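Local coordinates for N-acetylgalactosaminyltransferase 7 (Homo sapiens, PDB 6IWR), which belongs to the polypeptide GalNAc transferase family, combining a GT-A-type glycosyltransferase domain with a ricin-type beta-trefoil lectin domain, at residues A[289-294]-A[305-310]; A[293-298]-A[459-464]; A[301-306]-A[463-468]; A[322-327]-A[370-375]. All coordinates share one frame; numbering follows the deposited sequence.

Contacts 1, 2 and 4 are buried, whereas contact 3 lies at the surface. The hairpin of strands 292-296 and 302-306 unites the first three. Contact 1 is the pairing of its strands, contact 2 fastens the first strand to the loop 459-464, and contact 3 lays the continuation of that loop on the second. Contact 4 belongs to the large mixed sheet, yet borders the hairpin, with Tyr-322 and Ser-324 bonding to its backbone. The chemistry varies with place: main-chain hydrogen bonds carry contacts 1 and 4, contact 2 combines a buried salt bridge with an isoleucine-tryptophan cluster, and contact 3 depends on carbon atoms packed against ring faces, without hydrogen bonds between its segments.

Contact 1: residues A[289-294]-A[305-310]; sequences DGYARG and VPLTPQ
Arg-293 and Val-305 form an antiparallel hydrogen-bonded pair in the two-stranded hairpin of strands 292-296 and 302-306, a buried element within the GT-A-family part of the chain. The two bonds of the pair close a ring between the strands: Arg-293 N donates to Val-305 O at 2.7 Å, and Val-305 N returns to Arg-293 O at 3.0 Å with an N-H...O angle of 170°. One residue along, Ala-292 and Pro-306 are a non-hydrogen-bonded pair whose side chains diverge. A further bond, from Leu-307 N to Tyr-291 O, is less certain because the position of this oxygen is doubtful. Arg-293 and Val-305 share a face of the hairpin, where Arg-293 CG lies 3.6 Å from Val-305 CG2. Further out, the arginine chain passes Thr-308, with Arg-293 CD 4.0 Å from Thr-308 CG2. Tyr-291 and Leu-307 run side by side in the same direction. Tyr-291 CB is 3.9 Å from Leu-307 CB, and the CD2 methyl of the leucine sits at the edge of the tyrosine ring. Thr-308 then N-caps the helix 309-313. Its OG1, set between the backbone N and the carbonyl carbon (chi1 62°), bonds Glu-311 N and also Tyr-459 OH. The hairpin thus leads within two residues into the short helix 309-313, while strand 322-323 lies close by and the loop after helix 450-457 borders the Arg-293 face.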
# COMPACT_ATOMS: atom_id res chain seq x y z
N ASP A 289 -26.57 12.01 -14.12
CA ASP A 289 -25.97 12.12 -15.45
C ASP A 289 -24.45 12.04 -15.40
O ASP A 289 -23.79 12.24 -16.43
CB ASP A 289 -26.39 13.44 -16.10
CG ASP A 289 -27.49 13.27 -17.12
OD1 ASP A 289 -28.08 12.17 -17.19
OD2 ASP A 289 -27.77 14.23 -17.87
N GLY A 290 -23.90 11.79 -14.22
CA GLY A 290 -22.47 11.83 -14.00
C GLY A 290 -21.89 13.21 -13.78
O GLY A 290 -20.67 13.35 -13.79
N TYR A 291 -22.72 14.23 -13.58
CA TYR A 291 -22.18 15.57 -13.40
C TYR A 291 -21.83 15.79 -11.94
O TYR A 291 -22.65 15.55 -11.05
CB TYR A 291 -23.17 16.62 -13.90
CG TYR A 291 -23.48 16.49 -15.38
CD1 TYR A 291 -22.66 15.77 -16.23
CD2 TYR A 291 -24.62 17.09 -15.93
CE1 TYR A 291 -22.96 15.64 -17.58
CE2 TYR A 291 -24.93 16.97 -17.28
CZ TYR A 291 -24.09 16.25 -18.10
OH TYR A 291 -24.38 16.11 -19.44
N ALA A 292 -20.61 16.23 -11.70
CA ALA A 292 -20.15 16.60 -10.38
C ALA A 292 -19.67 18.04 -10.43
O ALA A 292 -19.31 18.56 -11.49
CB ALA A 292 -19.03 15.67 -9.90
N ARG A 293 -19.68 18.70 -9.29
CA ARG A 293 -18.98 19.96 -9.19
C ARG A 293 -17.79 19.77 -8.25
O ARG A 293 -17.74 18.81 -7.47
CB ARG A 293 -19.95 21.10 -8.78
CG ARG A 293 -20.81 20.78 -7.60
CD ARG A 293 -22.16 21.49 -7.55
NE ARG A 293 -22.10 22.90 -7.90
CZ ARG A 293 -22.21 23.92 -7.06
NH1 ARG A 293 -22.18 25.16 -7.54
NH2 ARG A 293 -22.37 23.72 -5.76
N GLY A 294 -16.78 20.63 -8.40
CA GLY A 294 -15.56 20.52 -7.61
C GLY A 294 -15.71 21.17 -6.25
O GLY A 294 -16.34 22.23 -6.10
N VAL A 305 -18.63 16.57 -5.66
CA VAL A 305 -19.98 16.34 -5.15
C VAL A 305 -20.96 16.42 -6.32
O VAL A 305 -20.69 17.10 -7.32
CB VAL A 305 -20.35 17.34 -4.04
CG1 VAL A 305 -19.33 17.31 -2.90
CG2 VAL A 305 -20.52 18.74 -4.63
N PRO A 306 -22.09 15.74 -6.24
CA PRO A 306 -23.01 15.72 -7.38
C PRO A 306 -23.54 17.11 -7.70
O PRO A 306 -23.64 17.98 -6.82
CB PRO A 306 -24.13 14.79 -6.92
CG PRO A 306 -24.08 14.89 -5.42
CD PRO A 306 -22.63 15.02 -5.07
N LEU A 307 -23.88 17.32 -8.97
CA LEU A 307 -24.51 18.58 -9.38
C LEU A 307 -25.85 18.74 -8.66
O LEU A 307 -26.61 17.79 -8.51
CB LEU A 307 -24.71 18.61 -10.90
CG LEU A 307 -25.34 19.88 -11.47
CD1 LEU A 307 -24.43 21.06 -11.30
CD2 LEU A 307 -25.65 19.66 -12.92
N THR A 308 -26.12 19.94 -8.22
CA THR A 308 -27.23 20.15 -7.31
C THR A 308 -28.52 20.45 -8.05
O THR A 308 -28.51 20.88 -9.21
CB THR A 308 -26.93 21.31 -6.39
OG1 THR A 308 -26.80 22.47 -7.23
CG2 THR A 308 -25.67 21.09 -5.60
N PRO A 309 -29.67 20.26 -7.39
CA PRO A 309 -30.93 20.74 -7.99
C PRO A 309 -31.00 22.25 -8.13
O PRO A 309 -31.58 22.75 -9.10
CB PRO A 309 -32.00 20.19 -7.03
CG PRO A 309 -31.27 19.59 -5.87
CD PRO A 309 -29.90 19.27 -6.33
N GLN A 310 -30.42 23.01 -7.19
CA GLN A 310 -30.39 24.47 -7.33
C GLN A 310 -29.77 24.88 -8.66
O GLN A 310 -30.28 25.77 -9.36
CB GLN A 310 -29.61 25.11 -6.18
CG GLN A 310 -30.12 24.84 -4.77
CD GLN A 310 -29.67 23.50 -4.23
OE1 GLN A 310 -29.06 22.69 -4.94
NE2 GLN A 310 -29.97 23.26 -2.96

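Contact 2: residues A[293-298]-A[459-464]; sequences RGAWDW and YDITSH
The guanidinium of Arg-293 meets the carboxylate of Asp-460 through one nitrogen and both oxygens. Arg-293 NH2 forms a salt bridge to Asp-460 OD1 at 2.7 Å and a hydrogen bond to Asp-460 OD2 at 2.8 Å. OD2 is approached on its syn side, and the two flat groups are turned 40° against each other. Tyr-459 crosses the arginine at about a right angle and places its OH over one guanidinium face, 3.8 Å from Arg-293 NH2, with ring and guanidinium planes 25° apart. That hydroxyl is hydrogen-bonded to Thr-308 OG1 and Glu-311 OE2, and its place over the guanidinium is a packing contact. The remaining nitrogens bind carbonyls elsewhere, NE that of Arg-323 and NH1 that of Ile-457. Further along, Ile-461 centres an apolar cluster. Its CD1 stands over the face of the Trp-296 indole in a CH-pi contact, 3.5 Å from the centroid of the six-membered ring. The extended isoleucine chain (chi2 170°) directs CD1 there, while Ile-461 CG1 touches Ala-295 CB at 3.8 Å. The other branch, CG2, is 4.0 Å from Trp-298 CZ2, an atom that also meets Thr-462 CG2. Trp-298 is anchored separately by NE1, which bonds Tyr-465 O. Apolar packing thus adjoins a buried ion pair; the carboxylate probably offsets the arginine charge, and bonds to Asp-460 and two carbonyls use all three nitrogens and would hold the guanidinium in its orientation.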
# COMPACT_ATOMS: atom_id res chain seq x y z
N ARG A 293 -19.68 18.70 -9.29
CA ARG A 293 -18.98 19.96 -9.19
C ARG A 293 -17.79 19.77 -8.25
O ARG A 293 -17.74 18.81 -7.47
CB ARG A 293 -19.95 21.10 -8.78
CG ARG A 293 -20.81 20.78 -7.60
CD ARG A 293 -22.16 21.49 -7.55
NE ARG A 293 -22.10 22.90 -7.90
CZ ARG A 293 -22.21 23.92 -7.06
NH1 ARG A 293 -22.18 25.16 -7.54
NH2 ARG A 293 -22.37 23.72 -5.76
N GLY A 294 -16.78 20.63 -8.40
CA GLY A 294 -15.56 20.52 -7.61
C GLY A 294 -15.71 21.17 -6.25
O GLY A 294 -16.34 22.23 -6.10
N ALA A 295 -15.09 20.55 -5.25
CA ALA A 295 -15.26 20.92 -3.86
C ALA A 295 -13.98 20.58 -3.11
O ALA A 295 -12.94 20.30 -3.71
CB ALA A 295 -16.51 20.24 -3.28
N TRP A 296 -14.06 20.58 -1.78
CA TRP A 296 -12.92 20.33 -0.91
C TRP A 296 -13.46 20.05 0.48
O TRP A 296 -14.58 20.43 0.81
CB TRP A 296 -11.97 21.52 -0.89
CG TRP A 296 -12.66 22.75 -0.45
CD1 TRP A 296 -12.84 23.17 0.84
CD2 TRP A 296 -13.32 23.72 -1.27
NE1 TRP A 296 -13.56 24.34 0.87
CE2 TRP A 296 -13.87 24.70 -0.41
CE3 TRP A 296 -13.50 23.86 -2.65
CZ2 TRP A 296 -14.59 25.81 -0.88
CZ3 TRP A 296 -14.20 24.95 -3.13
CH2 TRP A 296 -14.74 25.92 -2.24
N ASP A 297 -12.65 19.36 1.29
CA ASP A 297 -12.89 19.27 2.73
C ASP A 297 -12.04 20.35 3.41
O ASP A 297 -11.30 21.08 2.75
CB ASP A 297 -12.61 17.84 3.23
CG ASP A 297 -11.12 17.48 3.26
OD1 ASP A 297 -10.26 18.39 3.25
OD2 ASP A 297 -10.80 16.26 3.29
N TRP A 298 -12.11 20.45 4.73
CA TRP A 298 -11.50 21.58 5.42
C TRP A 298 -10.02 21.39 5.72
O TRP A 298 -9.39 22.29 6.32
CB TRP A 298 -12.32 21.88 6.67
CG TRP A 298 -13.70 22.14 6.20
CD1 TRP A 298 -14.78 21.30 6.26
CD2 TRP A 298 -14.13 23.28 5.45
NE1 TRP A 298 -15.87 21.87 5.64
CE2 TRP A 298 -15.49 23.09 5.13
CE3 TRP A 298 -13.49 24.45 5.02
CZ2 TRP A 298 -16.22 24.01 4.42
CZ3 TRP A 298 -14.23 25.39 4.32
CH2 TRP A 298 -15.57 25.16 4.02
N TYR A 459 -22.67 26.62 -1.55
CA TYR A 459 -23.72 26.30 -0.58
C TYR A 459 -23.91 24.81 -0.32
O TYR A 459 -24.66 24.47 0.60
CB TYR A 459 -25.03 26.91 -1.10
CG TYR A 459 -25.30 26.41 -2.50
CD1 TYR A 459 -25.84 25.15 -2.71
CD2 TYR A 459 -24.97 27.17 -3.62
CE1 TYR A 459 -26.06 24.67 -3.97
CE2 TYR A 459 -25.19 26.70 -4.89
CZ TYR A 459 -25.74 25.44 -5.06
OH TYR A 459 -25.97 24.92 -6.33
N ASP A 460 -23.29 23.90 -1.08
CA ASP A 460 -23.51 22.47 -0.85
C ASP A 460 -22.36 21.77 -0.15
O ASP A 460 -22.53 20.61 0.26
CB ASP A 460 -23.80 21.71 -2.15
CG ASP A 460 -22.88 22.11 -3.28
OD1 ASP A 460 -22.19 23.13 -3.13
OD2 ASP A 460 -22.87 21.42 -4.33
N ILE A 461 -21.21 22.42 0.04
CA ILE A 461 -20.04 21.69 0.53
C ILE A 461 -20.25 21.21 1.96
O ILE A 461 -19.98 20.04 2.28
CB ILE A 461 -18.78 22.55 0.41
CG1 ILE A 461 -18.40 22.66 -1.06
CG2 ILE A 461 -17.67 21.97 1.30
CD1 ILE A 461 -17.32 23.65 -1.35
N THR A 462 -20.69 22.09 2.86
CA THR A 462 -20.78 21.66 4.26
C THR A 462 -21.80 20.56 4.43
O THR A 462 -21.80 19.87 5.46
CB THR A 462 -21.12 22.80 5.18
OG1 THR A 462 -22.44 23.28 4.86
CG2 THR A 462 -20.09 23.91 5.03
N SER A 463 -22.67 20.37 3.45
CA SER A 463 -23.59 19.25 3.50
C SER A 463 -22.92 17.93 3.15
O SER A 463 -23.47 16.87 3.44
CB SER A 463 -24.79 19.55 2.60
OG SER A 463 -24.92 18.60 1.58
N HIS A 464 -21.72 17.95 2.58
CA HIS A 464 -20.97 16.73 2.32
C HIS A 464 -19.71 16.61 3.16
O HIS A 464 -19.28 15.49 3.46
CB HIS A 464 -20.57 16.62 0.84
CG HIS A 464 -21.72 16.43 -0.09
ND1 HIS A 464 -22.21 15.19 -0.43
CD2 HIS A 464 -22.47 17.33 -0.77
CE1 HIS A 464 -23.22 15.34 -1.27
NE2 HIS A 464 -23.40 16.62 -1.49

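Contact 3: residues A[301-306]-A[463-468]; sequences LWKRVP and SHYPLP
Lys-303 crosses Tyr-465 obliquely, with CG over one face of the ring and CB, CD and CE passing above its rim and hydroxyl end. CG makes the CH-pi contact, 3.9 Å from the centroid of the Tyr-465 ring, while Lys-303 CB lies 3.6 Å from Tyr-465 CE2. A bend in the lysine chain at chi2 (-73°) carries CD toward the phenol end of the tyrosine, and Lys-303 CE is still 3.8 Å from Tyr-465 CE1. This is the denser part of the contact. Val-305 comes to the same ring at its edge, with CG1 4.2 Å from Tyr-465 CE2. That methyl also stands over one face of the His-464 imidazole, 4.0 Å from the ring centroid and offset toward the rim. Here the contact thins out on its solvent side: His-464 is exposed, and it meets Pro-306 tip to tip, with His-464 CE1 3.9 Å from Pro-306 CD. No hydrogen bond crosses between 301-306 and 463-468. The loop thus lies on the second strand of the hairpin, 302-306, as the chain leaves helix 450-457 for the beta-trefoil, an arrangement in keeping with the GT-A domain, linker and lectin domain architecture of the polypeptide GalNAc transferases.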
# COMPACT_ATOMS: atom_id res chain seq x y z
N LEU A 301 -8.33 19.10 0.86
CA LEU A 301 -8.21 18.03 -0.11
C LEU A 301 -9.33 18.13 -1.14
O LEU A 301 -10.50 18.34 -0.79
CB LEU A 301 -8.24 16.67 0.57
CG LEU A 301 -7.10 16.49 1.57
CD1 LEU A 301 -7.16 15.08 2.11
CD2 LEU A 301 -5.73 16.83 0.94
N TRP A 302 -8.96 17.98 -2.40
CA TRP A 302 -9.91 17.99 -3.50
C TRP A 302 -10.99 16.93 -3.32
O TRP A 302 -10.69 15.79 -2.97
CB TRP A 302 -9.13 17.76 -4.79
CG TRP A 302 -9.97 17.41 -5.93
CD1 TRP A 302 -10.16 16.16 -6.45
CD2 TRP A 302 -10.76 18.31 -6.71
NE1 TRP A 302 -11.02 16.24 -7.52
CE2 TRP A 302 -11.40 17.55 -7.69
CE3 TRP A 302 -10.97 19.69 -6.68
CZ2 TRP A 302 -12.25 18.11 -8.63
CZ3 TRP A 302 -11.82 20.25 -7.62
CH2 TRP A 302 -12.44 19.46 -8.58
N LYS A 303 -12.24 17.30 -3.58
CA LYS A 303 -13.40 16.42 -3.45
C LYS A 303 -14.40 16.75 -4.55
O LYS A 303 -14.42 17.87 -5.09
CB LYS A 303 -14.10 16.58 -2.08
CG LYS A 303 -13.28 16.24 -0.84
CD LYS A 303 -13.07 14.74 -0.66
CE LYS A 303 -12.20 14.46 0.58
NZ LYS A 303 -11.78 13.02 0.69
N ARG A 304 -15.26 15.78 -4.89
CA ARG A 304 -16.28 16.02 -5.91
C ARG A 304 -17.66 15.72 -5.34
O ARG A 304 -17.85 14.75 -4.61
CB ARG A 304 -16.02 15.17 -7.17
CG ARG A 304 -14.73 15.55 -7.89
CD ARG A 304 -14.36 14.53 -8.98
NE ARG A 304 -15.14 14.69 -10.21
CZ ARG A 304 -16.08 13.85 -10.65
NH1 ARG A 304 -16.36 12.75 -9.95
NH2 ARG A 304 -16.73 14.10 -11.78
N VAL A 305 -18.63 16.57 -5.66
CA VAL A 305 -19.98 16.34 -5.15
C VAL A 305 -20.96 16.42 -6.32
O VAL A 305 -20.69 17.10 -7.32
CB VAL A 305 -20.35 17.34 -4.04
CG1 VAL A 305 -19.33 17.31 -2.90
CG2 VAL A 305 -20.52 18.74 -4.63
N PRO A 306 -22.09 15.74 -6.24
CA PRO A 306 -23.01 15.72 -7.38
C PRO A 306 -23.54 17.11 -7.70
O PRO A 306 -23.64 17.98 -6.82
CB PRO A 306 -24.13 14.79 -6.92
CG PRO A 306 -24.08 14.89 -5.42
CD PRO A 306 -22.63 15.02 -5.07
N SER A 463 -22.67 20.37 3.45
CA SER A 463 -23.59 19.25 3.50
C SER A 463 -22.92 17.93 3.15
O SER A 463 -23.47 16.87 3.44
CB SER A 463 -24.79 19.55 2.60
OG SER A 463 -24.92 18.60 1.58
N HIS A 464 -21.72 17.95 2.58
CA HIS A 464 -20.97 16.73 2.32
C HIS A 464 -19.71 16.61 3.16
O HIS A 464 -19.28 15.49 3.46
CB HIS A 464 -20.57 16.62 0.84
CG HIS A 464 -21.72 16.43 -0.09
ND1 HIS A 464 -22.21 15.19 -0.43
CD2 HIS A 464 -22.47 17.33 -0.77
CE1 HIS A 464 -23.22 15.34 -1.27
NE2 HIS A 464 -23.40 16.62 -1.49
N TYR A 465 -19.09 17.74 3.51
CA TYR A 465 -17.92 17.79 4.38
C TYR A 465 -18.24 18.84 5.44
O TYR A 465 -17.98 20.04 5.26
CB TYR A 465 -16.66 18.08 3.57
CG TYR A 465 -16.48 17.03 2.50
CD1 TYR A 465 -15.90 15.83 2.80
CD2 TYR A 465 -16.96 17.23 1.22
CE1 TYR A 465 -15.76 14.84 1.86
CE2 TYR A 465 -16.82 16.24 0.24
CZ TYR A 465 -16.22 15.04 0.57
OH TYR A 465 -16.07 14.02 -0.37
N PRO A 466 -18.84 18.41 6.56
CA PRO A 466 -19.27 19.37 7.60
C PRO A 466 -18.10 20.15 8.19
O PRO A 466 -16.96 19.70 8.19
CB PRO A 466 -19.91 18.47 8.67
CG PRO A 466 -20.23 17.17 7.96
CD PRO A 466 -19.27 17.03 6.82
N LEU A 467 -18.41 21.33 8.71
CA LEU A 467 -17.40 22.11 9.40
C LEU A 467 -16.87 21.32 10.59
O LEU A 467 -17.66 20.73 11.34
CB LEU A 467 -18.00 23.43 9.89
CG LEU A 467 -17.95 24.64 8.95
CD1 LEU A 467 -17.60 24.20 7.52
CD2 LEU A 467 -19.24 25.48 9.01
N PRO A 468 -15.55 21.27 10.81
CA PRO A 468 -15.03 20.41 11.88
C PRO A 468 -15.08 21.12 13.21
O PRO A 468 -14.96 22.35 13.25
CB PRO A 468 -13.58 20.16 11.45
CG PRO A 468 -13.19 21.49 10.84
CD PRO A 468 -14.46 21.94 10.09

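Contact 4: residues A[322-327]-A[370-375]; sequences YRSPAM and LLFVPC
Tyr-322 O accepts the N-H of Phe-372 at 2.8 Å and is also approached by the CA-H of Leu-371. Tyr-322 N donates back to Phe-372 O at 2.9 Å, completing an antiparallel hydrogen-bonded pair, and Ser-324 N adds a bond to Leu-370 O at 3.1 Å. These bonds attach the short strand 322-323 to strand 369-373 of the large mixed sheet. Tyr-322 and Phe-372 share one face, where their rings meet obliquely. Phe-372 CB lies over the tyrosine ring, 4.0 Å from its centroid, while Pro-374 CG reaches its edge, 3.6 Å from Tyr-322 CE2. The Phe-372 ring in turn has Ser-324 CB over one face, 3.5 Å from the centroid. On the opposite side of the strand pair, Arg-323 CG packs on Leu-371 CD2 at 3.8 Å, and the arginine tip forms a salt bridge with Glu-311. Ser-324 OG stands anti to its own backbone N (chi1 175°) and accepts the N-H of Gly-294 in the hairpin, whereas Tyr-322 OH donates to the carbonyl of Ala-292. Main-chain bonds thus fix the strand pairing and the two rings pack on one face, while two buried hydroxyls couple the hairpin to the sheet.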
# COMPACT_ATOMS: atom_id res chain seq x y z
N TYR A 322 -22.26 24.52 -16.31
CA TYR A 322 -22.79 24.77 -14.97
C TYR A 322 -21.68 25.28 -14.05
O TYR A 322 -20.49 25.21 -14.37
CB TYR A 322 -23.49 23.53 -14.39
CG TYR A 322 -22.65 22.26 -14.27
CD1 TYR A 322 -21.91 21.99 -13.12
CD2 TYR A 322 -22.64 21.31 -15.28
CE1 TYR A 322 -21.17 20.84 -12.98
CE2 TYR A 322 -21.89 20.16 -15.16
CZ TYR A 322 -21.16 19.92 -13.99
OH TYR A 322 -20.43 18.76 -13.84
N ARG A 323 -22.08 25.81 -12.89
CA ARG A 323 -21.12 26.38 -11.95
C ARG A 323 -20.46 25.30 -11.09
O ARG A 323 -21.13 24.41 -10.56
CB ARG A 323 -21.80 27.41 -11.06
CG ARG A 323 -22.56 28.49 -11.82
CD ARG A 323 -23.06 29.61 -10.93
NE ARG A 323 -24.03 29.18 -9.92
CZ ARG A 323 -24.64 30.02 -9.09
NH1 ARG A 323 -24.38 31.31 -9.20
NH2 ARG A 323 -25.50 29.59 -8.19
N SER A 324 -19.14 25.40 -10.94
CA SER A 324 -18.40 24.65 -9.94
C SER A 324 -17.70 25.61 -8.97
O SER A 324 -17.22 26.66 -9.39
CB SER A 324 -17.36 23.74 -10.59
OG SER A 324 -16.57 23.10 -9.59
N PRO A 325 -17.62 25.28 -7.68
CA PRO A 325 -16.86 26.15 -6.78
C PRO A 325 -15.36 26.10 -7.03
O PRO A 325 -14.66 27.07 -6.71
CB PRO A 325 -17.22 25.63 -5.37
CG PRO A 325 -18.42 24.73 -5.57
CD PRO A 325 -18.25 24.16 -6.96
N ALA A 326 -14.85 25.00 -7.60
CA ALA A 326 -13.42 24.82 -7.83
C ALA A 326 -13.20 23.91 -9.03
O ALA A 326 -14.13 23.24 -9.51
CB ALA A 326 -12.74 24.23 -6.59
N MET A 327 -11.96 23.86 -9.51
CA MET A 327 -11.53 22.98 -10.59
C MET A 327 -10.50 21.99 -10.05
O MET A 327 -9.83 22.25 -9.05
CB MET A 327 -10.94 23.79 -11.75
CG MET A 327 -9.75 24.62 -11.26
SD MET A 327 -8.59 25.16 -12.53
CE MET A 327 -9.50 26.55 -13.18
N LEU A 370 -16.61 30.27 -12.71
CA LEU A 370 -15.92 29.04 -13.08
C LEU A 370 -17.00 28.06 -13.49
O LEU A 370 -17.85 27.69 -12.66
CB LEU A 370 -15.11 28.52 -11.90
CG LEU A 370 -13.92 27.58 -12.04
CD1 LEU A 370 -14.01 26.54 -10.97
CD2 LEU A 370 -13.87 26.96 -13.38
N LEU A 371 -16.99 27.63 -14.75
CA LEU A 371 -18.02 26.73 -15.27
C LEU A 371 -17.41 25.42 -15.76
O LEU A 371 -16.39 25.42 -16.45
CB LEU A 371 -18.79 27.38 -16.40
CG LEU A 371 -19.33 28.73 -16.02
CD1 LEU A 371 -19.84 29.42 -17.27
CD2 LEU A 371 -20.45 28.55 -15.01
N PHE A 372 -18.04 24.31 -15.37
CA PHE A 372 -17.79 23.02 -16.00
C PHE A 372 -18.65 22.91 -17.25
O PHE A 372 -19.81 23.33 -17.25
CB PHE A 372 -18.13 21.86 -15.06
CG PHE A 372 -17.12 21.64 -13.98
CD1 PHE A 372 -16.12 22.57 -13.72
CD2 PHE A 372 -17.19 20.49 -13.19
CE1 PHE A 372 -15.21 22.35 -12.71
CE2 PHE A 372 -16.28 20.27 -12.18
CZ PHE A 372 -15.29 21.20 -11.95
N VAL A 373 -18.08 22.34 -18.31
CA VAL A 373 -18.72 22.34 -19.63
C VAL A 373 -19.01 20.90 -20.04
O VAL A 373 -18.14 20.24 -20.61
CB VAL A 373 -17.83 23.06 -20.66
CG1 VAL A 373 -18.50 23.12 -22.02
CG2 VAL A 373 -17.44 24.46 -20.17
N PRO A 374 -20.22 20.38 -19.79
CA PRO A 374 -20.51 18.97 -20.11
C PRO A 374 -20.22 18.58 -21.53
O PRO A 374 -20.02 17.40 -21.82
CB PRO A 374 -22.02 18.86 -19.82
CG PRO A 374 -22.23 19.82 -18.75
CD PRO A 374 -21.38 21.01 -19.14
N CYS A 375 -20.26 19.52 -22.45
CA CYS A 375 -20.07 19.14 -23.83
C CYS A 375 -18.60 19.19 -24.24
O CYS A 375 -18.29 18.84 -25.38
CB CYS A 375 -20.93 20.01 -24.75
SG CYS A 375 -22.71 19.60 -24.66